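Local coordinates for protein allantoicase (Saccharomyces cerevisiae, PDB 1O59) that hydrolyses allantoate to (S)-ureidoglycolate and urea, a step of allantoin degradation that lets yeast use purines as a secondary nitrogen source, at residues K273-T278 with R349-G354; R266-I271 with I332-V337. All coordinates share one frame; numbering follows the deposited sequence.

Contact 1: residues K273-T278 with R349-G354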
loop_
_atom_site.group_PDB
_atom_site.type_symbol
_atom_site.label_atom_id
_atom_site.label_comp_id
_atom_site.label_asym_id
_atom_site.label_seq_id
_atom_site.Cartn_x
_atom_site.Cartn_y
_atom_site.Cartn_z
ATOM N N LYS A 273 1.942 13.900 -20.209
ATOM C CA LYS A 273 2.696 14.622 -19.214
ATOM C C LYS A 273 3.210 13.626 -18.191
ATOM O O LYS A 273 2.445 12.816 -17.662
ATOM C CB LYS A 273 1.750 15.605 -18.521
ATOM C CG LYS A 273 2.370 16.895 -18.084
ATOM C CD LYS A 273 1.587 17.494 -16.884
ATOM C CE LYS A 273 0.168 18.028 -17.195
ATOM N NZ LYS A 273 -0.811 17.707 -16.082
ATOM N N ILE A 274 4.509 13.676 -17.927
ATOM C CA ILE A 274 5.092 12.939 -16.815
ATOM C C ILE A 274 5.674 13.915 -15.782
ATOM O O ILE A 274 6.318 14.893 -16.114
ATOM C CB ILE A 274 6.115 11.916 -17.303
ATOM C CG1 ILE A 274 5.401 10.884 -18.192
ATOM C CG2 ILE A 274 6.775 11.243 -16.113
ATOM C CD1 ILE A 274 6.267 9.716 -18.699
ATOM N N ILE A 275 5.382 13.636 -14.520
ATOM C CA ILE A 275 5.835 14.461 -13.401
ATOM C C ILE A 275 6.676 13.629 -12.430
ATOM O O ILE A 275 6.234 12.608 -11.937
ATOM C CB ILE A 275 4.637 15.088 -12.653
ATOM C CG1 ILE A 275 3.699 15.807 -13.629
ATOM C CG2 ILE A 275 5.149 16.042 -11.577
ATOM C CD1 ILE A 275 2.481 16.416 -12.933
ATOM N N VAL A 276 7.892 14.086 -12.177
ATOM C CA VAL A 276 8.765 13.481 -11.186
ATOM C C VAL A 276 8.987 14.513 -10.075
ATOM O O VAL A 276 9.500 15.620 -10.308
ATOM C CB VAL A 276 10.066 13.033 -11.836
ATOM C CG1 VAL A 276 10.990 12.406 -10.842
ATOM C CG2 VAL A 276 9.775 12.049 -12.908
ATOM N N ASP A 277 8.565 14.127 -8.872
ATOM C CA ASP A 277 8.508 15.013 -7.723
ATOM C C ASP A 277 9.508 14.612 -6.656
ATOM O O ASP A 277 9.438 13.506 -6.105
ATOM C CB ASP A 277 7.103 14.950 -7.145
ATOM C CG ASP A 277 6.827 16.024 -6.127
ATOM O OD1 ASP A 277 7.713 16.857 -5.758
ATOM O OD2 ASP A 277 5.677 16.124 -5.679
ATOM N N THR A 278 10.442 15.514 -6.370
ATOM C CA THR A 278 11.462 15.309 -5.328
ATOM C C THR A 278 11.152 16.063 -4.031
ATOM O O THR A 278 12.048 16.369 -3.270
ATOM C CB THR A 278 12.822 15.756 -5.863
ATOM O OG1 THR A 278 12.733 17.095 -6.373
ATOM C CG2 THR A 278 13.241 14.893 -7.073
ATOM N N ARG A 349 7.219 11.242 -5.732
ATOM C CA ARG A 349 6.142 10.751 -6.566
ATOM C C ARG A 349 6.521 10.713 -8.014
ATOM O O ARG A 349 7.426 11.445 -8.468
ATOM C CB ARG A 349 4.912 11.636 -6.436
ATOM C CG ARG A 349 4.352 11.772 -5.019
ATOM C CD ARG A 349 3.621 10.558 -4.480
ATOM N NE ARG A 349 3.063 10.887 -3.180
ATOM C CZ ARG A 349 3.610 10.615 -2.022
ATOM N NH1 ARG A 349 4.749 9.974 -1.927
ATOM N NH2 ARG A 349 3.028 11.033 -0.927
ATOM N N ILE A 350 5.827 9.826 -8.733
ATOM C CA ILE A 350 5.751 9.901 -10.193
ATOM C C ILE A 350 4.297 9.846 -10.694
ATOM O O ILE A 350 3.443 9.089 -10.202
ATOM C CB ILE A 350 6.672 8.853 -10.898
ATOM C CG1 ILE A 350 6.679 9.122 -12.419
ATOM C CG2 ILE A 350 6.241 7.404 -10.611
ATOM C CD1 ILE A 350 7.724 8.335 -13.166
ATOM N N ARG A 351 4.026 10.725 -11.647
ATOM C CA ARG A 351 2.693 10.905 -12.179
ATOM C C ARG A 351 2.844 10.742 -13.644
ATOM O O ARG A 351 3.763 11.309 -14.212
ATOM C CB ARG A 351 2.121 12.307 -11.901
ATOM C CG ARG A 351 2.322 12.815 -10.509
ATOM C CD ARG A 351 1.774 11.899 -9.467
ATOM N NE ARG A 351 1.596 12.556 -8.199
ATOM C CZ ARG A 351 1.165 11.963 -7.098
ATOM N NH1 ARG A 351 0.872 10.664 -7.104
ATOM N NH2 ARG A 351 1.026 12.686 -5.984
ATOM N N VAL A 352 1.948 9.973 -14.240
ATOM C CA VAL A 352 1.931 9.739 -15.671
ATOM C C VAL A 352 0.533 10.056 -16.158
ATOM O O VAL A 352 -0.372 9.207 -16.129
ATOM C CB VAL A 352 2.304 8.281 -16.003
ATOM C CG1 VAL A 352 2.344 8.067 -17.483
ATOM C CG2 VAL A 352 3.662 7.926 -15.371
ATOM N N TRP A 353 0.359 11.297 -16.589
ATOM C CA TRP A 353 -0.928 11.750 -17.089
ATOM C C TRP A 353 -1.146 11.428 -18.575
ATOM O O TRP A 353 -0.319 11.727 -19.421
ATOM C CB TRP A 353 -1.077 13.233 -16.864
ATOM C CG TRP A 353 -1.299 13.607 -15.434
ATOM C CD1 TRP A 353 -0.364 13.987 -14.541
ATOM C CD2 TRP A 353 -2.560 13.689 -14.758
ATOM N NE1 TRP A 353 -0.952 14.282 -13.334
ATOM C CE2 TRP A 353 -2.307 14.125 -13.451
ATOM C CE3 TRP A 353 -3.875 13.440 -15.130
ATOM C CZ2 TRP A 353 -3.312 14.296 -12.516
ATOM C CZ3 TRP A 353 -4.874 13.606 -14.199
ATOM C CH2 TRP A 353 -4.587 14.040 -12.912
ATOM N N GLY A 354 -2.292 10.824 -18.856
ATOM C CA GLY A 354 -2.645 10.374 -20.181
ATOM C C GLY A 354 -3.947 9.611 -20.116
ATOM O O GLY A 354 -4.712 9.750 -19.171
HETATM O O HOH W 1 2.868 15.488 -6.856
#
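I350 meets I274 and V276 at the apolar centre of two antiparallel strands whose axes make 171°. Its CG1 branch lies anti to the backbone N (chi1 -172°), and from there CD1 reaches I274 CG2 at 4.2 Å and V276 CG2 at 4.3 Å. On the same face V352 lies opposite I274, CG1 to CG1 at 4.2 Å. I274–V352 and V276–I350 are the non-hydrogen-bonded pairs; K273–W353, I275–R351 and D277–R349 are the hydrogen-bonded ones, each joined by two backbone bonds, such as I275 N to R351 O at 2.9 Å. The other face begins with I275, which packs CB to CB against R351 at 3.8 Å and sends CD1 obliquely to the pyrrole side of W353. K273 runs alongside W353; in one of its two modelled conformers NZ stands over a face of the indole, 4.2 Å from the five-membered ring centroid, so this cation-pi contact is only tentative. At the polar edge R351 bends at chi2 (-56°), and one face of its guanidinium lies against R349 CG. A water donates to D277 OD2 at 3.1 Å and weakly accepts from R351 NH2, linking the two strands. The main polar partners lie beyond: D277 OD1 forms a salt bridge with R238, while R349 NE and R351 NH1 donate to the carbonyls of G237 and L235, tying this face to the 235–238 loop. In one sheet of a domain consistent with the galactose-binding-like beta sandwich, strand 270-277 is flanked by 346-354 and 323-331, with I274 and V276 bonded through their backbones to Y326 and H324. Beyond 346-354 comes 208-209, and V352 N donates to D209 OD1.

Contact 2: residues R266-I271 with I332-V337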
loop_
_atom_site.group_PDB
_atom_site.type_symbol
_atom_site.label_atom_id
_atom_site.label_comp_id
_atom_site.label_asym_id
_atom_site.label_seq_id
_atom_site.Cartn_x
_atom_site.Cartn_y
_atom_site.Cartn_z
ATOM N N ARG A 266 -3.779 0.972 -16.397
ATOM C CA ARG A 266 -4.348 0.668 -17.704
ATOM C C ARG A 266 -3.181 0.695 -18.701
ATOM O O ARG A 266 -2.218 1.418 -18.509
ATOM C CB ARG A 266 -5.270 1.820 -18.090
ATOM C CG ARG A 266 -6.591 1.466 -18.564
ATOM C CD ARG A 266 -7.077 2.274 -19.766
ATOM N NE ARG A 266 -7.155 3.754 -19.714
ATOM C CZ ARG A 266 -8.069 4.484 -19.050
ATOM N NH1 ARG A 266 -8.944 3.933 -18.209
ATOM N NH2 ARG A 266 -8.062 5.802 -19.200
ATOM N N GLU A 267 -3.282 -0.022 -19.802
ATOM C CA GLU A 267 -2.391 0.238 -20.947
ATOM C C GLU A 267 -2.734 1.620 -21.552
ATOM O O GLU A 267 -3.886 1.906 -21.871
ATOM C CB GLU A 267 -2.533 -0.879 -21.992
ATOM C CG GLU A 267 -1.765 -0.657 -23.294
ATOM C CD GLU A 267 -2.178 -1.626 -24.377
ATOM O OE1 GLU A 267 -2.224 -2.830 -24.038
ATOM O OE2 GLU A 267 -2.470 -1.193 -25.535
ATOM N N SER A 268 -1.720 2.472 -21.692
ATOM C CA SER A 268 -1.884 3.796 -22.294
ATOM C C SER A 268 -2.220 3.723 -23.791
ATOM O O SER A 268 -1.930 2.727 -24.465
ATOM C CB SER A 268 -0.606 4.617 -22.129
ATOM O OG SER A 268 0.352 4.292 -23.131
ATOM N N SER A 269 -2.866 4.780 -24.278
ATOM C CA SER A 269 -2.975 5.072 -25.710
ATOM C C SER A 269 -2.294 6.408 -26.020
ATOM O O SER A 269 -1.817 6.631 -27.127
ATOM C CB SER A 269 -4.434 5.153 -26.108
ATOM O OG SER A 269 -5.207 4.268 -25.317
ATOM N N PHE A 270 -2.268 7.291 -25.029
ATOM C CA PHE A 270 -1.617 8.578 -25.122
ATOM C C PHE A 270 -0.977 8.919 -23.791
ATOM O O PHE A 270 -1.554 8.636 -22.739
ATOM C CB PHE A 270 -2.663 9.626 -25.439
ATOM C CG PHE A 270 -2.103 10.995 -25.698
ATOM C CD1 PHE A 270 -1.401 11.264 -26.877
ATOM C CD2 PHE A 270 -2.327 12.033 -24.796
ATOM C CE1 PHE A 270 -0.909 12.546 -27.141
ATOM C CE2 PHE A 270 -1.846 13.313 -25.046
ATOM C CZ PHE A 270 -1.136 13.578 -26.223
ATOM N N ILE A 271 0.210 9.519 -23.838
ATOM C CA ILE A 271 0.819 10.133 -22.639
ATOM C C ILE A 271 1.018 11.622 -22.823
ATOM O O ILE A 271 1.764 12.059 -23.684
ATOM C CB ILE A 271 2.148 9.475 -22.262
ATOM C CG1 ILE A 271 1.896 8.047 -21.783
ATOM C CG2 ILE A 271 2.821 10.264 -21.142
ATOM C CD1 ILE A 271 3.143 7.233 -21.656
ATOM N N ILE A 332 1.209 6.620 -27.585
ATOM C CA ILE A 332 2.005 5.439 -27.329
ATOM C C ILE A 332 1.258 4.456 -26.443
ATOM O O ILE A 332 0.521 4.855 -25.532
ATOM C CB ILE A 332 3.363 5.824 -26.693
ATOM C CG1 ILE A 332 4.354 4.679 -26.826
ATOM C CG2 ILE A 332 3.220 6.242 -25.227
ATOM C CD1 ILE A 332 5.741 5.168 -26.757
ATOM N N ARG A 333 1.448 3.172 -26.731
ATOM C CA ARG A 333 0.834 2.105 -25.967
ATOM C C ARG A 333 1.845 1.430 -25.065
ATOM O O ARG A 333 2.656 0.636 -25.516
ATOM C CB ARG A 333 0.179 1.091 -26.885
ATOM C CG ARG A 333 -1.149 1.568 -27.488
ATOM C CD ARG A 333 -1.016 2.339 -28.807
ATOM N NE ARG A 333 -2.214 3.123 -29.129
ATOM C CZ ARG A 333 -3.373 2.617 -29.564
ATOM N NH1 ARG A 333 -3.522 1.304 -29.720
ATOM N NH2 ARG A 333 -4.400 3.429 -29.839
ATOM N N VAL A 334 1.788 1.764 -23.778
ATOM C CA VAL A 334 2.683 1.170 -22.796
ATOM C C VAL A 334 1.880 0.726 -21.590
ATOM O O VAL A 334 0.875 1.321 -21.255
ATOM C CB VAL A 334 3.834 2.129 -22.374
ATOM C CG1 VAL A 334 4.710 2.491 -23.586
ATOM C CG2 VAL A 334 3.319 3.368 -21.724
ATOM N N SER A 335 2.354 -0.337 -20.957
ATOM C CA SER A 335 1.701 -0.976 -19.830
ATOM C C SER A 335 2.440 -0.718 -18.530
ATOM O O SER A 335 1.854 -0.805 -17.453
ATOM C CB SER A 335 1.674 -2.488 -20.072
ATOM O OG SER A 335 2.987 -2.966 -20.304
ATOM N N HIS A 336 3.742 -0.474 -18.658
ATOM C CA HIS A 336 4.651 -0.263 -17.539
ATOM C C HIS A 336 5.527 0.927 -17.832
ATOM O O HIS A 336 5.768 1.248 -19.003
ATOM C CB HIS A 336 5.545 -1.484 -17.369
ATOM C CG HIS A 336 4.795 -2.717 -16.992
ATOM N ND1 HIS A 336 4.002 -3.391 -17.879
ATOM C CD2 HIS A 336 4.672 -3.361 -15.807
ATOM C CE1 HIS A 336 3.442 -4.421 -17.267
ATOM N NE2 HIS A 336 3.831 -4.422 -16.006
ATOM N N VAL A 337 5.975 1.596 -16.770
ATOM C CA VAL A 337 7.024 2.601 -16.868
ATOM C C VAL A 337 8.178 2.249 -15.924
ATOM O O VAL A 337 7.999 1.595 -14.912
ATOM C CB VAL A 337 6.505 4.048 -16.599
ATOM C CG1 VAL A 337 5.423 4.421 -17.594
ATOM C CG2 VAL A 337 5.995 4.229 -15.165
#
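E267 and R333 cross without a salt bridge: E267 OE2 rests against the aliphatic R333 CG at 3.6 Å, and the carboxylate and guanidinium planes stand 56° apart. The guanidinium itself meets S269 obliquely, R333 NE lying 4.0 Å from S269 CA. Within 332-337, S335 OG lies in the plane of the H336 imidazole at its edge, 2.7 Å from H336 ND1. Further in, S268 OG sits between its own backbone N and carbonyl carbon (chi1 82°), turned into the opposite loop. There it accepts a bond from V334 N at 3.0 Å and probably donates to I332 O; that second bond is modelled so short that its length is doubtful. S268 N adds a bond to V334 O at 2.9 Å, with an N-H...O angle of 162°. An alanine here would probably leave V334 N and I332 O without their shared partner and let the two loops shift. Beside the serine, I271 CD1 packs on I332 CG2 at 3.7 Å and on V334 CG2 at 3.9 Å. S269 and F270 form a classic beta bulge opposite Y355, as S335 and H336 do opposite C294. The chemistry is that of two loops fastened by backbone bonding and by a buried hydroxyl that probably serves as both acceptor and donor, with the opposite charges of E267 and R333 probably adding only a diffuse attraction.

In the fold
The centres of contacts 1 and 2 are about 14 Å apart, and strand 270-277 runs through both. Contact 1 pairs that strand with the last one, 346-354, inside one antiparallel sheet; contact 2 joins the two connections, after 258-263 and after 323-331, that pass between this sheet and the five-stranded one holding 336-342. They meet at I271, whose CG2 lies 3.9 Å from W353 O and 4.3 Å from V352 CG1. All four segments belong to the second allantoicase repeat, and the pairing of two antiparallel sheets is consistent with the beta sandwich of galactose-binding-like domains. Neither contact contains a bound ligand or metal.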